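Local coordinates for salivary protein FS50 (Xenopsylla cheopis, PDB 5K6D), which is a flea salivary toxin that inhibits the host voltage-gated sodium channel Nav1.5, at residues A26-Q31 with D46-G51. Numbering follows the deposited sequence.
Sequences ATAKGQ and DKHCTG
The imidazole of H48 meets both Q31 and A28, and the close approaches between the segments centre on this ring. The carboxamide of Q31 lies over one ring face: its plane is 10° from that of the imidazole, and Q31 NE2 sits 3.4 Å from H48 CE1, displaced toward the rim. Nearer the Q31 backbone, CG makes a CH-pi contact, 3.9 Å from the centroid of the H48 ring and 15° off the normal. A bend at chi2 (-67°) folds the Q31 chain so that methylene and amide share that face. The methyl of A28 approaches obliquely, CB standing 3.4 Å from H48 CD2. H48 itself reaches across from helix 38-51 with CG anti to the backbone N, and a hydrogen bond from H48 NE2 to the backbone O of C8 probably helps set the turn of the ring.

Behind the first shell, a type II turn from A28 to Q31, with G30 at positive phi, carries the chain from strand 26-28 to the glutamine. A28 is paired through its backbone with C73 of the central strand, and the neighbouring C49–C75 disulfide ties the helix to that same strand 73-76, as in the cysteine-stabilised alpha-beta architecture of many channel toxins. No hydrogen bond joins the two segments, so the helix is held against the turn by amide-on-ring stacking and against the end of strand 26-28 by the A28 methyl, while the polar demand of the imidazole NE2 is met by C8.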
ATOM      1  N   ALA A  26       0.209  -5.329   3.319  1.00  8.57           N
ATOM      2  CA  ALA A  26      -0.599  -5.286   2.105  1.00  8.60           C
ATOM      3  C   ALA A  26       0.183  -4.604   0.996  1.00  6.51           C
ATOM      4  O   ALA A  26       0.683  -3.484   1.178  1.00  7.70           O
ATOM      5  CB  ALA A  26      -1.898  -4.560   2.352  1.00 10.09           C
ATOM      6  N   THR A  27       0.270  -5.251  -0.159  1.00  7.46           N
ATOM      7  CA  THR A  27       0.918  -4.623  -1.296  1.00  7.50           C
ATOM      8  C   THR A  27      -0.075  -3.757  -2.059  1.00  6.39           C
ATOM      9  O   THR A  27      -0.979  -4.263  -2.736  1.00  7.07           O
ATOM     10  CB  THR A  27       1.519  -5.654  -2.238  1.00  7.88           C
ATOM     11  OG1 THR A  27       2.478  -6.438  -1.516  1.00  9.37           O
ATOM     12  CG2 THR A  27       2.195  -4.963  -3.416  1.00 10.05           C
ATOM     13  N   ALA A  28       0.085  -2.447  -1.916  1.00  6.11           N
ATOM     14  CA  ALA A  28      -0.692  -1.470  -2.664  1.00  6.77           C
ATOM     15  C   ALA A  28       0.072  -1.183  -3.945  1.00  6.55           C
ATOM     16  O   ALA A  28       0.954  -0.319  -3.998  1.00  6.98           O
ATOM     17  CB  ALA A  28      -0.913  -0.218  -1.845  1.00  6.99           C
ATOM     18  N   LYS A  29      -0.247  -1.963  -4.960  1.00  7.90           N
ATOM     19  CA  LYS A  29       0.490  -1.947  -6.202  1.00  9.48           C
ATOM     20  C   LYS A  29       0.505  -0.565  -6.848  1.00  9.38           C
ATOM     21  O   LYS A  29      -0.531   0.103  -6.939  1.00  9.63           O
ATOM     22  CB  LYS A  29      -0.116  -2.956  -7.170  1.00 11.26           C
ATOM     23  CG  LYS A  29       0.651  -3.114  -8.462  1.00 14.45           C
ATOM     24  CD  LYS A  29       0.013  -4.187  -9.324  1.00 16.68           C
ATOM     25  CE  LYS A  29       0.787  -4.416 -10.611  1.00 20.82           C
ATOM     26  NZ  LYS A  29       2.147  -4.966 -10.352  1.00 22.74           N
ATOM     27  N   GLY A  30       1.684  -0.143  -7.290  1.00  9.71           N
ATOM     28  CA  GLY A  30       1.824   1.042  -8.117  1.00  9.24           C
ATOM     29  C   GLY A  30       1.725   2.404  -7.460  1.00  9.03           C
ATOM     30  O   GLY A  30       1.927   3.417  -8.134  1.00 10.03           O
ATOM     31  N   GLN A  31       1.451   2.469  -6.161  1.00  8.58           N
ATOM     32  CA  GLN A  31       1.195   3.777  -5.553  1.00  8.42           C
ATOM     33  C   GLN A  31       2.442   4.654  -5.508  1.00  8.53           C
ATOM     34  O   GLN A  31       2.331   5.872  -5.392  1.00  9.57           O
ATOM     35  CB  GLN A  31       0.626   3.637  -4.141  1.00  8.30           C
ATOM     36  CG  GLN A  31      -0.718   2.929  -4.064  1.00  8.24           C
ATOM     37  CD  GLN A  31      -1.836   3.723  -4.698  1.00  9.07           C
ATOM     38  OE1 GLN A  31      -1.831   4.962  -4.674  1.00 10.42           O
ATOM     39  NE2 GLN A  31      -2.795   3.029  -5.285  1.00  9.62           N
ATOM     40  N   ASP A  46       1.493   6.593   2.442  1.00  6.72           N
ATOM     41  CA  ASP A  46       0.969   6.517   3.789  1.00  7.07           C
ATOM     42  C   ASP A  46      -0.535   6.760   3.820  1.00  6.25           C
ATOM     43  O   ASP A  46      -1.264   6.058   4.514  1.00  7.13           O
ATOM     44  CB  ASP A  46       1.683   7.489   4.716  1.00  9.62           C
ATOM     45  CG  ASP A  46       1.497   7.112   6.160  1.00 10.97           C
ATOM     46  OD1 ASP A  46       2.095   6.103   6.598  1.00 13.62           O
ATOM     47  OD2 ASP A  46       0.718   7.786   6.844  1.00 13.86           O
ATOM     48  N   LYS A  47      -1.001   7.745   3.056  1.00  6.57           N
ATOM     49  CA  LYS A  47      -2.424   8.056   3.020  1.00  5.76           C
ATOM     50  C   LYS A  47      -3.237   6.973   2.312  1.00  5.87           C
ATOM     51  O   LYS A  47      -4.350   6.665   2.730  1.00  6.27           O
ATOM     52  CB  LYS A  47      -2.643   9.414   2.355  1.00  6.63           C
ATOM     53  CG  LYS A  47      -4.097   9.776   2.057  1.00  8.81           C
ATOM     54  CD  LYS A  47      -5.046   9.749   3.255  1.00  9.31           C
ATOM     55  CE  LYS A  47      -4.687  10.763   4.321  1.00 10.19           C
ATOM     56  NZ  LYS A  47      -5.829  10.974   5.265  1.00 10.58           N
ATOM     57  N   HIS A  48      -2.715   6.391   1.240  1.00  5.89           N
ATOM     58  CA  HIS A  48      -3.408   5.253   0.644  1.00  5.93           C
ATOM     59  C   HIS A  48      -3.552   4.141   1.686  1.00  5.81           C
ATOM     60  O   HIS A  48      -4.616   3.525   1.831  1.00  6.62           O
ATOM     61  CB  HIS A  48      -2.663   4.761  -0.599  1.00  6.75           C
ATOM     62  CG  HIS A  48      -3.323   3.605  -1.273  1.00  6.03           C
ATOM     63  ND1 HIS A  48      -4.387   3.741  -2.144  1.00  7.34           N
ATOM     64  CD2 HIS A  48      -3.081   2.278  -1.163  1.00  6.81           C
ATOM     65  CE1 HIS A  48      -4.756   2.538  -2.552  1.00  7.34           C
ATOM     66  NE2 HIS A  48      -3.979   1.637  -1.974  1.00  8.24           N
ATOM     67  N   CYS A  49      -2.490   3.915   2.442  1.00  5.82           N
ATOM     68  CA  CYS A  49      -2.512   2.870   3.454  1.00  5.83           C
ATOM     69  C   CYS A  49      -3.512   3.139   4.566  1.00  6.66           C
ATOM     70  O   CYS A  49      -4.248   2.236   4.961  1.00  7.09           O
ATOM     71  CB  CYS A  49      -1.121   2.674   4.054  1.00  6.15           C
ATOM     72  SG  CYS A  49       0.073   2.011   2.873  1.00  7.40           S
ATOM     73  N   THR A  50      -3.547   4.363   5.085  1.00  6.68           N
ATOM     74  CA  THR A  50      -4.473   4.651   6.176  1.00  7.82           C
ATOM     75  C   THR A  50      -5.896   4.897   5.673  1.00  7.64           C
ATOM     76  O   THR A  50      -6.870   4.511   6.327  1.00  9.65           O
ATOM     77  CB  THR A  50      -4.039   5.872   7.002  1.00  8.18           C
ATOM     78  OG1 THR A  50      -4.002   7.032   6.158  1.00  8.46           O
ATOM     79  CG2 THR A  50      -2.667   5.649   7.646  1.00 10.59           C
ATOM     80  N   GLY A  51      -6.022   5.551   4.519  1.00  7.18           N
ATOM     81  CA  GLY A  51      -7.318   5.975   4.036  1.00  8.43           C
ATOM     82  C   GLY A  51      -8.057   4.984   3.169  1.00  7.75           C
ATOM     83  O   GLY A  51      -9.280   5.045   3.087  1.00  9.80           O
TER